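Local coordinates for protein N-isopropylammelide isopropylaminohydrolase (Burkholderia multivorans ATCC 17616, PDB 6NBO) that is a zinc-binding enzyme of the amidohydrolase family, built on a TIM-barrel fold, at residues Val203-Ala208 with Arg213-His218. Numbering follows the deposited sequence.
With ZN (zinc ion), chain B; EDO (1,2-ethanediol), chain K.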
# COMPACT_ATOMS: atom_id res chain seq x y z
N VAL A 203 19.79 -12.40 -9.05
CA VAL A 203 18.78 -13.46 -9.14
C VAL A 203 17.38 -12.86 -9.20
O VAL A 203 16.57 -13.21 -10.06
CB VAL A 203 18.93 -14.46 -7.97
CG1 VAL A 203 17.67 -15.31 -7.83
CG2 VAL A 203 20.16 -15.36 -8.17
N LEU A 204 17.08 -11.94 -8.29
CA LEU A 204 15.76 -11.34 -8.24
C LEU A 204 15.45 -10.55 -9.51
O LEU A 204 14.37 -10.69 -10.10
CB LEU A 204 15.64 -10.44 -7.01
CG LEU A 204 15.57 -11.15 -5.66
CD1 LEU A 204 15.66 -10.12 -4.54
CD2 LEU A 204 14.28 -11.96 -5.57
N PHE A 205 16.38 -9.68 -9.95
CA PHE A 205 16.10 -8.93 -11.17
C PHE A 205 15.98 -9.85 -12.38
O PHE A 205 15.21 -9.56 -13.30
CB PHE A 205 17.16 -7.84 -11.40
CG PHE A 205 16.85 -6.55 -10.69
CD1 PHE A 205 17.16 -6.40 -9.34
CD2 PHE A 205 16.20 -5.51 -11.35
CE1 PHE A 205 16.85 -5.22 -8.67
CE2 PHE A 205 15.90 -4.33 -10.69
CZ PHE A 205 16.22 -4.18 -9.34
N GLY A 206 16.73 -10.95 -12.40
CA GLY A 206 16.60 -11.89 -13.49
C GLY A 206 15.21 -12.49 -13.57
O GLY A 206 14.62 -12.58 -14.65
N ILE A 207 14.66 -12.88 -12.42
CA ILE A 207 13.32 -13.46 -12.42
C ILE A 207 12.29 -12.44 -12.87
O ILE A 207 11.45 -12.73 -13.73
CB ILE A 207 12.98 -14.02 -11.02
CG1 ILE A 207 13.95 -15.15 -10.65
CG2 ILE A 207 11.50 -14.50 -10.97
CD1 ILE A 207 13.87 -15.54 -9.18
N ALA A 208 12.35 -11.22 -12.32
CA ALA A 208 11.38 -10.21 -12.70
C ALA A 208 11.49 -9.87 -14.18
O ALA A 208 10.47 -9.71 -14.87
CB ALA A 208 11.57 -8.95 -11.85
N ARG A 213 8.15 -8.05 -14.99
CA ARG A 213 7.47 -7.49 -13.83
C ARG A 213 8.38 -6.54 -13.08
O ARG A 213 9.61 -6.59 -13.20
CB ARG A 213 7.00 -8.59 -12.87
CG ARG A 213 6.21 -9.70 -13.52
CD ARG A 213 4.88 -9.25 -14.10
NE ARG A 213 4.27 -10.39 -14.76
CZ ARG A 213 3.60 -11.34 -14.12
NH1 ARG A 213 3.44 -11.26 -12.81
NH2 ARG A 213 3.10 -12.37 -14.78
N GLY A 214 7.76 -5.69 -12.28
CA GLY A 214 8.48 -4.84 -11.36
C GLY A 214 8.81 -5.57 -10.07
O GLY A 214 8.45 -6.73 -9.86
N LEU A 215 9.49 -4.84 -9.18
CA LEU A 215 9.91 -5.38 -7.89
C LEU A 215 9.57 -4.39 -6.79
O LEU A 215 9.56 -3.17 -6.99
CB LEU A 215 11.42 -5.66 -7.84
CG LEU A 215 11.96 -6.61 -8.91
CD1 LEU A 215 12.49 -5.82 -10.10
CD2 LEU A 215 13.03 -7.47 -8.30
N ASP A 216 9.29 -4.93 -5.61
CA ASP A 216 9.09 -4.14 -4.40
C ASP A 216 9.88 -4.85 -3.31
O ASP A 216 9.49 -5.93 -2.86
CB ASP A 216 7.60 -4.02 -4.03
CG ASP A 216 7.34 -3.13 -2.83
OD1 ASP A 216 8.18 -3.09 -1.90
OD2 ASP A 216 6.28 -2.47 -2.80
N LEU A 217 10.99 -4.24 -2.89
CA LEU A 217 11.99 -4.90 -2.07
C LEU A 217 11.97 -4.33 -0.65
O LEU A 217 12.04 -3.12 -0.48
CB LEU A 217 13.38 -4.74 -2.70
CG LEU A 217 13.48 -5.27 -4.13
CD1 LEU A 217 14.82 -4.91 -4.74
CD2 LEU A 217 13.26 -6.79 -4.16
N HIS A 218 11.86 -5.21 0.35
CA HIS A 218 12.03 -4.82 1.75
C HIS A 218 13.50 -4.53 2.01
O HIS A 218 14.35 -5.41 1.84
CB HIS A 218 11.57 -5.95 2.69
CG HIS A 218 10.09 -6.08 2.85
ND1 HIS A 218 9.26 -6.47 1.82
CD2 HIS A 218 9.29 -5.93 3.94
CE1 HIS A 218 8.01 -6.53 2.26
NE2 HIS A 218 8.00 -6.21 3.54
ZN ZN B . 6.49 -5.45 5.06
C1 EDO K . 4.67 -3.79 -12.86
O1 EDO K . 5.25 -4.97 -13.40
C2 EDO K . 5.73 -2.73 -12.59
O2 EDO K . 5.08 -1.70 -11.85
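Leu-215 carries the tightly packed apolar part of the contact: its CD1 lies 3.7 Å from Ala-208 CB and over one face of the Phe-205 ring. That methyl sits 4.1 Å from the ring centroid and 23° off the normal, a CH-pi contact displaced toward the CE2 rim. The other branch, CD2, turns to the helix backbone, 3.9 Å from Leu-204 O. With CG anti to its carbonyl carbon (chi1 -57°), Leu-215 spreads both methyls against the helix. Two residues on in the strand, Leu-217 CD2 meets Leu-204 CD1 at 4.1 Å, the side chains passing alongside and pointing opposite ways. The axes of helix 203-208 and strand 215-218 run nearly antiparallel (156°) and 10.4 Å apart, as a helix lies on its following strand in the beta-alpha-beta unit of strand 184-188, helix 197-211 and strand 215-219, part of the TIM barrel. On the barrel side of this strand, Asp-216 pairs with Arg-124, and His-218 NE2 binds zinc at 2.3 Å together with His-65, His-67 and Asp-304. Arg-213 N joins the segments by a nearly straight hydrogen bond to Ala-208 O, 2.9 Å away. Looser is the partly exposed Arg-213 side chain, which bends off the helix segment toward Leu-178 O; beside it, 1,2-ethanediol O1 accepts from Gly-214 N at 2.8 Å.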